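Long-range contacts in acetylxylan esterase / glucomannan deacetylase (Cellvibrio japonicus, PDB 2WAA), which removes acetyl groups from plant cell wall xylan and glucomannan, as a carbohydrate esterase of family 2: residues Q21-T26 against D176-L181; A54-S59 against I77-Q82; K134-G139 against Y224-I229. One frame throughout, in Å; residues are numbered along the deposited sequence.

Interaction 1 (Q21-T26 against D176-L181)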
loop_
_atom_site.group_PDB
_atom_site.type_symbol
_atom_site.label_atom_id
_atom_site.label_comp_id
_atom_site.label_asym_id
_atom_site.label_seq_id
_atom_site.Cartn_x
_atom_site.Cartn_y
_atom_site.Cartn_z
ATOM N N GLN A 21 9.943 0.290 -13.889
ATOM C CA GLN A 21 8.799 -0.523 -13.482
ATOM C C GLN A 21 8.079 0.151 -12.315
ATOM O O GLN A 21 8.731 0.756 -11.448
ATOM C CB GLN A 21 9.267 -1.944 -13.132
ATOM C CG GLN A 21 8.053 -2.927 -12.934
ATOM C CD GLN A 21 7.097 -2.910 -14.144
ATOM O OE1 GLN A 21 6.179 -2.096 -14.223
ATOM N NE2 GLN A 21 7.330 -3.808 -15.120
ATOM N N VAL A 22 6.739 0.055 -12.287
ATOM C CA VAL A 22 5.992 0.736 -11.250
ATOM C C VAL A 22 4.938 -0.221 -10.760
ATOM O O VAL A 22 4.150 -0.784 -11.568
ATOM C CB VAL A 22 5.270 1.947 -11.825
ATOM C CG1 VAL A 22 4.391 2.632 -10.723
ATOM C CG2 VAL A 22 6.331 2.971 -12.365
ATOM N N MET A 23 4.894 -0.392 -9.453
ATOM C CA MET A 23 3.827 -1.202 -8.856
ATOM C C MET A 23 3.181 -0.307 -7.799
ATOM O O MET A 23 3.873 0.188 -6.912
ATOM C CB MET A 23 4.417 -2.461 -8.194
ATOM C CG MET A 23 3.263 -3.388 -7.600
ATOM S SD MET A 23 4.022 -4.788 -6.773
ATOM C CE MET A 23 4.598 -4.105 -5.211
ATOM N N GLY A 24 1.874 -0.071 -7.886
ATOM C CA GLY A 24 1.215 0.854 -6.919
ATOM C C GLY A 24 0.685 2.058 -7.684
ATOM O O GLY A 24 1.093 2.319 -8.830
ATOM N N ARG A 25 -0.247 2.786 -7.092
ATOM C CA ARG A 25 -0.824 3.931 -7.777
ATOM C C ARG A 25 0.098 5.148 -7.913
ATOM O O ARG A 25 0.627 5.661 -6.911
ATOM C CB ARG A 25 -2.094 4.364 -7.052
ATOM C CG ARG A 25 -3.172 3.273 -7.150
ATOM C CD ARG A 25 -4.538 3.775 -6.629
ATOM N NE ARG A 25 -5.561 2.734 -6.671
ATOM C CZ ARG A 25 -6.828 2.925 -6.285
ATOM N NH1 ARG A 25 -7.232 4.111 -5.893
ATOM N NH2 ARG A 25 -7.712 1.933 -6.333
ATOM N N THR A 26 0.246 5.629 -9.144
ATOM C CA THR A 26 1.015 6.849 -9.400
ATOM C C THR A 26 0.215 7.797 -10.317
ATOM O O THR A 26 -0.594 7.348 -11.145
ATOM C CB THR A 26 2.374 6.529 -10.081
ATOM O OG1 THR A 26 2.138 5.879 -11.353
ATOM C CG2 THR A 26 3.234 5.629 -9.165
ATOM N N ASP A 176 3.534 -14.762 -4.405
ATOM C CA ASP A 176 4.192 -14.390 -5.694
ATOM C C ASP A 176 3.292 -13.473 -6.507
ATOM O O ASP A 176 2.954 -13.744 -7.670
ATOM C CB ASP A 176 4.510 -15.645 -6.525
ATOM C CG ASP A 176 5.489 -15.360 -7.679
ATOM O OD1 ASP A 176 6.228 -14.342 -7.645
ATOM O OD2 ASP A 176 5.516 -16.176 -8.602
ATOM N N ALA A 177 2.882 -12.378 -5.866
ATOM C CA ALA A 177 1.905 -11.487 -6.455
ATOM C C ALA A 177 2.337 -10.044 -6.355
ATOM O O ALA A 177 3.091 -9.645 -5.453
ATOM C CB ALA A 177 0.522 -11.651 -5.793
ATOM N N GLN A 178 1.858 -9.246 -7.310
ATOM C CA GLN A 178 1.933 -7.793 -7.135
ATOM C C GLN A 178 0.971 -7.370 -6.051
ATOM O O GLN A 178 0.012 -8.085 -5.755
ATOM C CB GLN A 178 1.503 -7.103 -8.429
ATOM C CG GLN A 178 2.397 -7.393 -9.628
ATOM C CD GLN A 178 1.913 -6.584 -10.792
ATOM O OE1 GLN A 178 1.620 -5.393 -10.611
ATOM N NE2 GLN A 178 1.860 -7.163 -11.992
ATOM N N VAL A 179 1.171 -6.176 -5.487
ATOM C CA VAL A 179 0.177 -5.667 -4.569
ATOM C C VAL A 179 0.055 -4.161 -4.719
ATOM O O VAL A 179 1.060 -3.453 -4.911
ATOM C CB VAL A 179 0.556 -6.037 -3.102
ATOM C CG1 VAL A 179 1.910 -5.347 -2.695
ATOM C CG2 VAL A 179 -0.573 -5.682 -2.137
ATOM N N GLN A 180 -1.169 -3.656 -4.659
ATOM C CA GLN A 180 -1.381 -2.221 -4.338
ATOM C C GLN A 180 -2.036 -2.131 -2.964
ATOM O O GLN A 180 -2.936 -2.930 -2.636
ATOM C CB GLN A 180 -2.312 -1.566 -5.338
ATOM C CG GLN A 180 -1.738 -1.499 -6.742
ATOM C CD GLN A 180 -2.490 -0.461 -7.561
ATOM O OE1 GLN A 180 -3.639 -0.071 -7.234
ATOM N NE2 GLN A 180 -1.850 -0.002 -8.621
ATOM N N LEU A 181 -1.562 -1.184 -2.164
ATOM C CA LEU A 181 -2.191 -0.865 -0.881
ATOM C C LEU A 181 -3.022 0.425 -1.088
ATOM O O LEU A 181 -2.483 1.455 -1.587
ATOM C CB LEU A 181 -1.112 -0.626 0.175
ATOM C CG LEU A 181 -0.095 -1.749 0.348
ATOM C CD1 LEU A 181 0.904 -1.380 1.467
ATOM C CD2 LEU A 181 -0.755 -3.153 0.648
HETATM O O HOH W 1 2.270 -1.098 -4.386
HETATM O O HOH W 2 0.485 -1.001 -10.174
HETATM O O HOH W 3 -1.203 1.978 -4.453
HETATM O O HOH W 4 -6.386 -0.479 -7.355
#
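A thioether accepts a backbone N-H here: Val-179 N lies 3.4 Å from Met-23 SD, and the N-H...S angle of 163° is nearly straight, although the bond is weak. The contact joins the two folds of the enzyme, the end of strand 21-23 in the N-terminal beta-sandwich and the outermost strand 177-183 of the SGNH-hydrolase parallel sheet. The touching parts, 23-25 and 178-180, run 18° apart, but the link is made by side chains and waters. Met-23 carries CG anti to the backbone N (chi1 -177°), and its sulphur rests over Gln-178 CA and CB. CE turns onto Val-179 CG1, 3.9 Å away, while Met-169 of helix 167-174 packs on both residues.

Further along, Gln-180 reaches across the chain at Gly-24. Its CG approaches Gly-24 CA to 3.8 Å, and its NE2 shares a water with Gly-24 N, each nitrogen donating. A second water joins Arg-25 N to Leu-181 O, accepting from the first and donating to the other. The side chains of Arg-25 and Gln-180 cross at about a right angle. NH1 is held by Tyr-206 O and Phe-208 O, and Trp-219 adds a cation-pi contact, which fixes the guanidinium from beyond the two segments. Gln-180 OE1 sits at the guanidinium edge, in its plane, and takes a weak bond from Arg-25 NE at 3.4 Å; it also accepts from a water, 2.8 Å away, that in turn accepts from Arg-25 NH2 at 2.9 Å.

Interaction 2 (A54-S59 against I77-Q82)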
loop_
_atom_site.group_PDB
_atom_site.type_symbol
_atom_site.label_atom_id
_atom_site.label_comp_id
_atom_site.label_asym_id
_atom_site.label_seq_id
_atom_site.Cartn_x
_atom_site.Cartn_y
_atom_site.Cartn_z
ATOM N N ALA A 54 18.524 10.110 -8.337
ATOM C CA ALA A 54 17.144 10.474 -8.647
ATOM C C ALA A 54 16.843 11.878 -8.142
ATOM O O ALA A 54 17.307 12.262 -7.067
ATOM C CB ALA A 54 16.241 9.506 -7.949
ATOM N N GLU A 55 16.029 12.620 -8.890
ATOM C CA GLU A 55 15.539 13.915 -8.414
ATOM C C GLU A 55 14.190 13.661 -7.717
ATOM O O GLU A 55 13.232 13.194 -8.380
ATOM C CB GLU A 55 15.331 14.852 -9.597
ATOM C CG GLU A 55 16.669 15.236 -10.267
ATOM C CD GLU A 55 17.659 15.814 -9.282
ATOM O OE1 GLU A 55 17.279 16.731 -8.532
ATOM O OE2 GLU A 55 18.837 15.396 -9.299
ATOM N N MET A 56 14.114 13.933 -6.425
ATOM C CA MET A 56 12.897 13.642 -5.680
ATOM C C MET A 56 12.515 14.808 -4.798
ATOM O O MET A 56 13.318 15.700 -4.552
ATOM C CB MET A 56 13.075 12.387 -4.807
ATOM C CG MET A 56 13.610 11.214 -5.610
ATOM S SD MET A 56 13.567 9.679 -4.673
ATOM C CE MET A 56 11.804 9.308 -4.744
ATOM N N GLN A 57 11.268 14.793 -4.327
ATOM C CA GLN A 57 10.758 15.841 -3.422
ATOM C C GLN A 57 9.519 15.260 -2.746
ATOM O O GLN A 57 8.871 14.385 -3.341
ATOM C CB GLN A 57 10.418 17.118 -4.217
ATOM C CG GLN A 57 9.434 16.943 -5.345
ATOM C CD GLN A 57 9.052 18.277 -6.084
ATOM O OE1 GLN A 57 9.594 19.356 -5.819
ATOM N NE2 GLN A 57 8.119 18.173 -7.014
ATOM N N SER A 58 9.149 15.751 -1.564
ATOM C CA SER A 58 7.863 15.369 -0.974
ATOM C C SER A 58 7.066 16.658 -0.701
ATOM O O SER A 58 7.656 17.748 -0.676
ATOM C CB SER A 58 8.047 14.561 0.300
ATOM O OG SER A 58 8.513 15.391 1.353
ATOM N N SER A 59 5.757 16.572 -0.533
ATOM C CA SER A 59 4.985 17.806 -0.460
ATOM C C SER A 59 5.173 18.544 0.841
ATOM O O SER A 59 5.067 19.792 0.855
ATOM C CB SER A 59 3.501 17.547 -0.668
ATOM O OG SER A 59 3.101 16.568 0.253
ATOM N N ILE A 77 15.203 6.882 3.895
ATOM C CA ILE A 77 15.550 8.299 3.712
ATOM C C ILE A 77 14.304 9.160 3.818
ATOM O O ILE A 77 13.262 8.799 3.256
ATOM C CB ILE A 77 16.085 8.458 2.263
ATOM C CG1 ILE A 77 17.279 7.513 2.079
ATOM C CG2 ILE A 77 16.444 9.970 1.943
ATOM C CD1 ILE A 77 17.865 7.626 0.621
ATOM N N LYS A 78 14.395 10.282 4.528
ATOM C CA LYS A 78 13.266 11.197 4.642
ATOM C C LYS A 78 13.446 12.282 3.575
ATOM O O LYS A 78 14.525 12.838 3.444
ATOM C CB LYS A 78 13.241 11.837 6.031
ATOM C CG LYS A 78 11.965 12.663 6.335
ATOM C CD LYS A 78 12.075 13.225 7.764
ATOM C CE LYS A 78 10.788 13.853 8.206
ATOM N NZ LYS A 78 11.046 14.313 9.661
ATOM N N LEU A 79 12.446 12.523 2.753
ATOM C CA LEU A 79 12.625 13.448 1.624
ATOM C C LEU A 79 12.214 14.880 1.991
ATOM O O LEU A 79 11.101 15.126 2.465
ATOM C CB LEU A 79 11.762 12.956 0.428
ATOM C CG LEU A 79 12.189 11.612 -0.191
ATOM C CD1 LEU A 79 11.197 11.275 -1.281
ATOM C CD2 LEU A 79 13.632 11.744 -0.786
ATOM N N ASP A 80 13.095 15.825 1.703
ATOM C CA ASP A 80 12.818 17.253 1.906
ATOM C C ASP A 80 11.709 17.741 0.993
ATOM O O ASP A 80 11.474 17.176 -0.063
ATOM C CB ASP A 80 14.092 18.014 1.547
ATOM C CG ASP A 80 14.179 19.386 2.205
ATOM O OD1 ASP A 80 14.740 19.448 3.332
ATOM O OD2 ASP A 80 13.752 20.383 1.571
ATOM N N ALA A 81 11.040 18.825 1.401
ATOM C CA ALA A 81 10.041 19.431 0.561
ATOM C C ALA A 81 10.647 20.085 -0.703
ATOM O O ALA A 81 9.966 20.271 -1.694
ATOM C CB ALA A 81 9.225 20.468 1.385
ATOM N N GLN A 82 11.932 20.410 -0.688
ATOM C CA GLN A 82 12.564 20.985 -1.885
ATOM C C GLN A 82 13.083 19.828 -2.749
ATOM O O GLN A 82 13.484 18.813 -2.209
ATOM C CB GLN A 82 13.801 21.829 -1.504
ATOM C CG GLN A 82 13.655 22.959 -0.450
ATOM C CD GLN A 82 15.024 23.350 0.146
ATOM O OE1 GLN A 82 15.995 23.590 -0.590
ATOM N NE2 GLN A 82 15.114 23.373 1.481
HETATM O O HOH W 5 7.419 20.305 -2.105
#
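Ser-58 meets Asp-80 and Ala-81 where strands of two different sheets pass one another: the axes of 54-58 and 77-79 stand 72° from each other with a closest approach of 7.2 Å, and only the turn after Leu-79 comes within backbone bonding range. There Ser-58 N donates to Asp-80 O at 3.1 Å, with an N-H...O angle of 161°. A CA-H...O contact, Ala-81 CA to Ser-58 O at 3.2 Å, lies next to it, and one water donates to both Ser-58 O and Ala-81 O.

The serine hydroxyl doubles the grip. With chi1 72°, OG stands between the backbone N and the carbonyl carbon, and from there it donates to Leu-79 O at 2.8 Å, approaching from above the carbonyl plane. Two successive carbonyls of the turn are thus held by one residue. The turn is braced from within as well: Asp-80 OD2 accepts from Gln-82 N through its anti lone pair, forming an Asx turn.

Beneath this polar seam, Leu-79 points inward. Its CD1 meets Met-56 CE at 4.0 Å, both methyls lie against Met-56 CB, and its CB faces Ser-58 CB. Val-86 and Val-112 pack on the same leucine, and Ile-65 on Met-56.

Strand 75-79 belongs to one antiparallel sheet, whereas 51-58 and its partner 84-91 belong to the other. The chain therefore crosses between sheets here, as in a beta-arch, carrying Leu-79 against Met-56 between the two sheets, consistent with the galactose-binding-like fold of the family's N-terminal domain.

Interaction 3 (K134-G139 against Y224-I229)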
loop_
_atom_site.group_PDB
_atom_site.type_symbol
_atom_site.label_atom_id
_atom_site.label_comp_id
_atom_site.label_asym_id
_atom_site.label_seq_id
_atom_site.Cartn_x
_atom_site.Cartn_y
_atom_site.Cartn_z
ATOM N N LYS A 134 -2.044 -10.490 -9.142
ATOM C CA LYS A 134 -2.207 -9.109 -8.674
ATOM C C LYS A 134 -3.186 -9.094 -7.493
ATOM O O LYS A 134 -4.278 -9.647 -7.608
ATOM C CB LYS A 134 -2.812 -8.284 -9.790
ATOM C CG LYS A 134 -1.750 -7.971 -10.867
ATOM C CD LYS A 134 -2.395 -7.310 -12.093
ATOM C CE LYS A 134 -1.393 -7.258 -13.236
ATOM N NZ LYS A 134 -1.067 -8.689 -13.764
ATOM N N ILE A 135 -2.787 -8.455 -6.390
ATOM C CA ILE A 135 -3.655 -8.284 -5.243
ATOM C C ILE A 135 -3.830 -6.767 -4.999
ATOM O O ILE A 135 -2.909 -5.984 -5.198
ATOM C CB ILE A 135 -3.000 -8.893 -4.024
ATOM C CG1 ILE A 135 -2.817 -10.415 -4.216
ATOM C CG2 ILE A 135 -3.816 -8.619 -2.747
ATOM C CD1 ILE A 135 -1.804 -10.986 -3.220
ATOM N N LEU A 136 -5.010 -6.412 -4.528
ATOM C CA LEU A 136 -5.340 -5.074 -4.049
ATOM C C LEU A 136 -5.772 -5.260 -2.581
ATOM O O LEU A 136 -6.691 -6.008 -2.316
ATOM C CB LEU A 136 -6.527 -4.528 -4.863
ATOM C CG LEU A 136 -7.150 -3.243 -4.260
ATOM C CD1 LEU A 136 -6.157 -2.071 -4.204
ATOM C CD2 LEU A 136 -8.333 -2.875 -5.179
ATOM N N VAL A 137 -5.171 -4.517 -1.653
ATOM C CA VAL A 137 -5.576 -4.571 -0.238
ATOM C C VAL A 137 -6.153 -3.194 0.128
ATOM O O VAL A 137 -5.483 -2.174 -0.033
ATOM C CB VAL A 137 -4.405 -4.859 0.686
ATOM C CG1 VAL A 137 -4.899 -5.114 2.138
ATOM C CG2 VAL A 137 -3.609 -6.096 0.193
ATOM N N LEU A 138 -7.370 -3.201 0.655
ATOM C CA LEU A 138 -8.082 -1.947 1.022
ATOM C C LEU A 138 -8.179 -1.897 2.551
ATOM O O LEU A 138 -8.524 -2.903 3.202
ATOM C CB LEU A 138 -9.511 -1.964 0.482
ATOM C CG LEU A 138 -9.623 -2.181 -1.024
ATOM C CD1 LEU A 138 -11.074 -2.348 -1.502
ATOM C CD2 LEU A 138 -8.931 -1.068 -1.767
ATOM N N GLY A 139 -7.912 -0.750 3.147
ATOM C CA GLY A 139 -8.034 -0.727 4.589
ATOM C C GLY A 139 -7.632 0.590 5.240
ATOM O O GLY A 139 -7.672 1.655 4.632
ATOM N N TYR A 224 -4.977 -1.115 -13.129
ATOM C CA TYR A 224 -4.610 -2.260 -12.259
ATOM C C TYR A 224 -5.851 -3.112 -12.016
ATOM O O TYR A 224 -6.765 -2.681 -11.311
ATOM C CB TYR A 224 -4.066 -1.739 -10.920
ATOM C CG TYR A 224 -3.454 -2.804 -10.033
ATOM C CD1 TYR A 224 -2.196 -3.330 -10.304
ATOM C CD2 TYR A 224 -4.144 -3.298 -8.933
ATOM C CE1 TYR A 224 -1.617 -4.325 -9.502
ATOM C CE2 TYR A 224 -3.558 -4.303 -8.095
ATOM C CZ TYR A 224 -2.304 -4.792 -8.397
ATOM O OH TYR A 224 -1.697 -5.730 -7.590
ATOM N N GLN A 225 -5.915 -4.274 -12.656
ATOM C CA GLN A 225 -7.087 -5.154 -12.500
ATOM C C GLN A 225 -6.626 -6.345 -11.661
ATOM O O GLN A 225 -5.915 -7.237 -12.156
ATOM C CB GLN A 225 -7.644 -5.598 -13.869
ATOM C CG GLN A 225 -8.545 -4.509 -14.501
ATOM C CD GLN A 225 -9.846 -4.286 -13.718
ATOM O OE1 GLN A 225 -10.019 -4.810 -12.618
ATOM N NE2 GLN A 225 -10.765 -3.502 -14.294
ATOM N N PRO A 226 -6.974 -6.336 -10.364
ATOM C CA PRO A 226 -6.485 -7.376 -9.464
ATOM C C PRO A 226 -7.249 -8.685 -9.605
ATOM O O PRO A 226 -8.446 -8.675 -9.972
ATOM C CB PRO A 226 -6.733 -6.780 -8.077
ATOM C CG PRO A 226 -8.058 -5.935 -8.299
ATOM C CD PRO A 226 -7.814 -5.328 -9.669
ATOM N N ASP A 227 -6.541 -9.777 -9.342
ATOM C CA ASP A 227 -7.127 -11.115 -9.268
ATOM C C ASP A 227 -7.782 -11.298 -7.902
ATOM O O ASP A 227 -8.766 -12.014 -7.772
ATOM C CB ASP A 227 -6.012 -12.120 -9.360
ATOM C CG ASP A 227 -5.319 -12.073 -10.702
ATOM O OD1 ASP A 227 -6.019 -12.262 -11.702
ATOM O OD2 ASP A 227 -4.095 -11.828 -10.739
ATOM N N LEU A 228 -7.201 -10.662 -6.877
ATOM C CA LEU A 228 -7.731 -10.770 -5.506
ATOM C C LEU A 228 -7.777 -9.391 -4.856
ATOM O O LEU A 228 -6.795 -8.630 -4.909
ATOM C CB LEU A 228 -6.825 -11.657 -4.686
ATOM C CG LEU A 228 -6.909 -11.576 -3.158
ATOM C CD1 LEU A 228 -8.210 -12.133 -2.679
ATOM C CD2 LEU A 228 -5.780 -12.389 -2.502
ATOM N N ILE A 229 -8.925 -9.078 -4.244
ATOM C CA ILE A 229 -9.095 -7.858 -3.487
ATOM C C ILE A 229 -9.374 -8.249 -2.027
ATOM O O ILE A 229 -10.302 -9.001 -1.735
ATOM C CB ILE A 229 -10.253 -7.001 -4.009
ATOM C CG1 ILE A 229 -10.049 -6.713 -5.501
ATOM C CG2 ILE A 229 -10.409 -5.722 -3.122
ATOM C CD1 ILE A 229 -11.139 -5.963 -6.118
HETATM O O HOH W 6 -3.398 -11.179 -13.051
#
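Lys-134 and Asp-227 exchange two hydrogen bonds: Lys-134 N donates to Asp-227 OD2 at 2.9 Å, meeting the carboxylate on its anti side, and Lys-134 O accepts from Asp-227 N at 2.9 Å, tilted from the carbonyl plane. The same oxygen takes Leu-228 N at 3.2 Å, in that plane. Together with Leu-136 N to Leu-228 O at 2.9 Å, with an N-H...O angle of 162°, this bond straddles Ile-135 and gives the first parallel bridge, Ile-135 with Leu-228; Leu-136, whose backbone also bonds Ile-230, pairs next with Ile-229.

Tyr-224 adds a bond from the loop. Its OH donates to Ile-135 O at 2.7 Å from above the carbonyl plane, while the peptide carbon of Ile-135 lies at the ring edge. A chi1 of -171° sets CG anti to the backbone N; the far end of the ring, CZ and OH, is what reaches the strand. The aliphatic chain of Lys-134 crosses the tyrosine obliquely, Lys-134 CB 3.6 Å from Tyr-224 OH. The amine of Lys-134 itself turns to Gln-132 O, with its NZ 5.3 Å from Asp-227 OD2.

On one face of the sheet Ile-135 and Leu-228 lie side by side, pointing the same way; on the other, Leu-136 and Ile-229 do likewise. Pro-226 CB backs Leu-136 CB, and Leu-138 CD1 touches Ile-229 CG2 at 3.8 Å.

Outside this shell, Ala-172 of helix 167-174 packs on Ile-135, and Phe-255 and Leu-259 of helix 245-262 pack on Leu-138. These are neighbouring inner strands of a helix-flanked parallel sheet with order 2-1-3-4-5, 228-231 being the middle one of five: the SGNH-hydrolase arrangement, in which strand 133-139 runs directly to the inferred nucleophile Ser-141 and strand 228-231 leads toward Asn-236, the inferred transition-state stabilizer.

Interactions 1 and 3 adjoin, their centres 9 Å apart, because strands 177-183 and 133-139 are neighbours in the parallel sheet: Gln-178 O to Ile-135 N and Gln-180 O to Val-137 N, both 2.9 Å, are probable hydrogen bonds between them. Along the chain these two contacts interlock, whereas interaction 2 is nested inside the loop that interaction 1 closes. Interaction 2 lies out in the beta-sandwich, its centre 21 Å from that of interaction 1 and 28 Å from that of interaction 3. Interaction 3 is nearest the inferred active site, with the side chain of Leu-138 about 12 Å from that of Asn-236, the inferred transition-state stabilizer; the other two lie away from it.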